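Local structure of periplasmic binding protein/LacI transcriptional regulator (Shewanella sp. ANA-3, 5OCP) at residues A[109-114]-A[272-276]. The protein binds the alpha and beta forms of L-arabinofuranose and, as the periplasmic component of an arabinose ABC transporter, probably delivers the sugar to the membrane complex. Residues are numbered along the deposited sequence; the frame is centred on the assembly and turned at random.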
loop_
_atom_site.group_PDB
_atom_site.type_symbol
_atom_site.label_atom_id
_atom_site.label_comp_id
_atom_site.label_asym_id
_atom_site.label_seq_id
_atom_site.Cartn_x
_atom_site.Cartn_y
_atom_site.Cartn_z
ATOM N N GLU A 109 11.629 3.332 -2.630
ATOM C CA GLU A 109 12.556 2.728 -1.689
ATOM C C GLU A 109 12.090 1.310 -1.318
ATOM O O GLU A 109 12.906 0.389 -1.214
ATOM C CB GLU A 109 12.745 3.577 -0.421
ATOM C CG GLU A 109 13.666 2.923 0.572
ATOM C CD GLU A 109 13.907 3.752 1.861
ATOM O OE1 GLU A 109 13.723 5.013 1.863
ATOM O OE2 GLU A 109 14.305 3.139 2.890
ATOM N N GLU A 110 10.773 1.137 -1.175
ATOM C CA GLU A 110 10.209 -0.193 -0.871
ATOM C C GLU A 110 10.580 -1.159 -2.005
ATOM O O GLU A 110 11.104 -2.259 -1.760
ATOM C CB GLU A 110 8.704 -0.158 -0.709
ATOM C CG GLU A 110 8.233 0.589 0.520
ATOM C CD GLU A 110 6.750 0.913 0.514
ATOM O OE1 GLU A 110 5.977 0.643 -0.420
ATOM O OE2 GLU A 110 6.322 1.492 1.496
ATOM N N GLY A 111 10.367 -0.740 -3.236
ATOM C CA GLY A 111 10.733 -1.553 -4.434
ATOM C C GLY A 111 12.207 -1.815 -4.562
ATOM O O GLY A 111 12.634 -2.960 -4.835
ATOM N N ARG A 112 13.028 -0.817 -4.244
ATOM C CA ARG A 112 14.479 -1.005 -4.214
ATOM C C ARG A 112 14.915 -2.030 -3.147
ATOM O O ARG A 112 15.748 -2.880 -3.454
ATOM C CB ARG A 112 15.236 0.313 -4.022
ATOM C CG ARG A 112 15.126 1.258 -5.140
ATOM C CD ARG A 112 16.241 2.325 -5.101
ATOM N NE ARG A 112 16.204 3.152 -3.872
ATOM C CZ ARG A 112 15.410 4.205 -3.692
ATOM N NH1 ARG A 112 14.587 4.607 -4.637
ATOM N NH2 ARG A 112 15.474 4.875 -2.565
ATOM N N LYS A 113 14.432 -1.918 -1.894
ATOM C CA LYS A 113 14.862 -2.822 -0.820
ATOM C C LYS A 113 14.481 -4.263 -1.105
ATOM O O LYS A 113 15.269 -5.181 -0.891
ATOM C CB LYS A 113 14.252 -2.379 0.530
ATOM C CG LYS A 113 14.936 -1.132 1.095
ATOM C CD LYS A 113 14.028 -0.480 2.095
ATOM C CE LYS A 113 14.251 -0.946 3.471
ATOM N NZ LYS A 113 14.035 0.304 4.275
ATOM N N ILE A 114 13.269 -4.458 -1.657
ATOM C CA ILE A 114 12.814 -5.842 -1.936
ATOM C C ILE A 114 13.586 -6.386 -3.147
ATOM O O ILE A 114 13.976 -7.561 -3.160
ATOM C CB ILE A 114 11.258 -5.912 -1.968
ATOM C CG1 ILE A 114 10.815 -7.360 -1.707
ATOM C CG2 ILE A 114 10.693 -5.298 -3.203
ATOM C CD1 ILE A 114 11.043 -7.787 -0.297
ATOM N N THR A 272 9.989 4.892 5.724
ATOM C CA THR A 272 9.777 3.634 4.989
ATOM C C THR A 272 10.148 2.468 5.887
ATOM O O THR A 272 11.069 2.545 6.691
ATOM C CB THR A 272 10.558 3.686 3.669
ATOM O OG1 THR A 272 10.098 4.835 2.939
ATOM C CG2 THR A 272 10.394 2.444 2.799
ATOM N N GLY A 273 9.425 1.370 5.748
ATOM C CA GLY A 273 9.668 0.195 6.535
ATOM C C GLY A 273 10.857 -0.636 6.082
ATOM O O GLY A 273 11.478 -0.457 5.012
ATOM N N ASP A 274 11.041 -1.699 6.874
ATOM C CA ASP A 274 12.152 -2.652 6.707
ATOM C C ASP A 274 11.669 -3.940 6.001
ATOM O O ASP A 274 10.486 -4.202 5.923
ATOM C CB ASP A 274 12.759 -3.064 8.041
ATOM C CG ASP A 274 13.629 -1.990 8.668
ATOM O OD1 ASP A 274 14.002 -0.995 7.975
ATOM O OD2 ASP A 274 13.883 -2.145 9.903
ATOM N N VAL A 275 12.650 -4.673 5.440
ATOM C CA VAL A 275 12.426 -6.006 4.856
ATOM C C VAL A 275 12.360 -7.063 5.986
ATOM O O VAL A 275 13.298 -7.141 6.818
ATOM C CB VAL A 275 13.583 -6.359 3.937
ATOM C CG1 VAL A 275 13.350 -7.699 3.356
ATOM C CG2 VAL A 275 13.707 -5.398 2.795
ATOM N N PHE A 276 11.281 -7.850 5.971
ATOM C CA PHE A 276 11.096 -8.957 6.883
ATOM C C PHE A 276 11.109 -10.220 6.060
ATOM O O PHE A 276 10.608 -10.231 4.901
ATOM C CB PHE A 276 9.842 -8.815 7.631
ATOM C CG PHE A 276 9.879 -7.698 8.661
ATOM C CD1 PHE A 276 9.681 -6.391 8.301
ATOM C CD2 PHE A 276 10.236 -7.945 9.921
ATOM C CE1 PHE A 276 9.743 -5.361 9.235
ATOM C CE2 PHE A 276 10.300 -6.921 10.897
ATOM C CZ PHE A 276 10.075 -5.639 10.524
HETATM O O HOH W 1 7.122 1.154 4.079
HETATM O O HOH W 2 15.711 0.264 6.419
#
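Helix 107-121 lies against the link that runs into strand 275-277, its CA atoms coming within 7.0 Å from Glu110 to Thr272 and 6.8 Å from Ile114 to Val275. Thr272 presses its methyl on the helix: CG2 sits 3.6 Å from CG of Glu110 and lies against the carboxylate end of Glu109, while OG1 is held by the backbone N of Asp106, so one small, two-natured side chain serves both needs. One turn on, Lys113 supplies a long, flexible arm. Bends at chi3 (92°) and chi4 bring NZ of Lys113 to 2.8 Å from O of Gly273, above the carbonyl plane rather than on a lone pair. The same NZ forms a salt bridge to OE2 of Glu109 (3.2 Å), reached on the anti side of the carboxylate, and a long one to OD1 of Asp274, with a water joining NZ and OD1. Were Glu109 an alanine, Lys113 would probably keep Asp274, at long range, as its one charged partner here, and the Thr272 methyl would lose the packing of the carboxylate end. Glu110, buried, makes a salt bridge through OE1 to NE of Arg143 and a hydrogen bond through OE2 to OG of Ser105, which satisfies its carboxylate; OE2 also accepts from a second water, 2.7 Å away, that in turn takes the N-H of Gly273. Branched Val275 sets CG2 at 3.8 Å from CB of Lys113 and CG1 near CD1 of Ile114, closing the apolar end of the contact. Here a helix packs beside the antiparallel edge strand of one lobe of a periplasmic sugar-binding fold, where one of the chain's crossings between lobes ends; the salt bridge from Glu110 to the pocket residue Arg143 is consistent with a second-shell role at the arabinofuranose site.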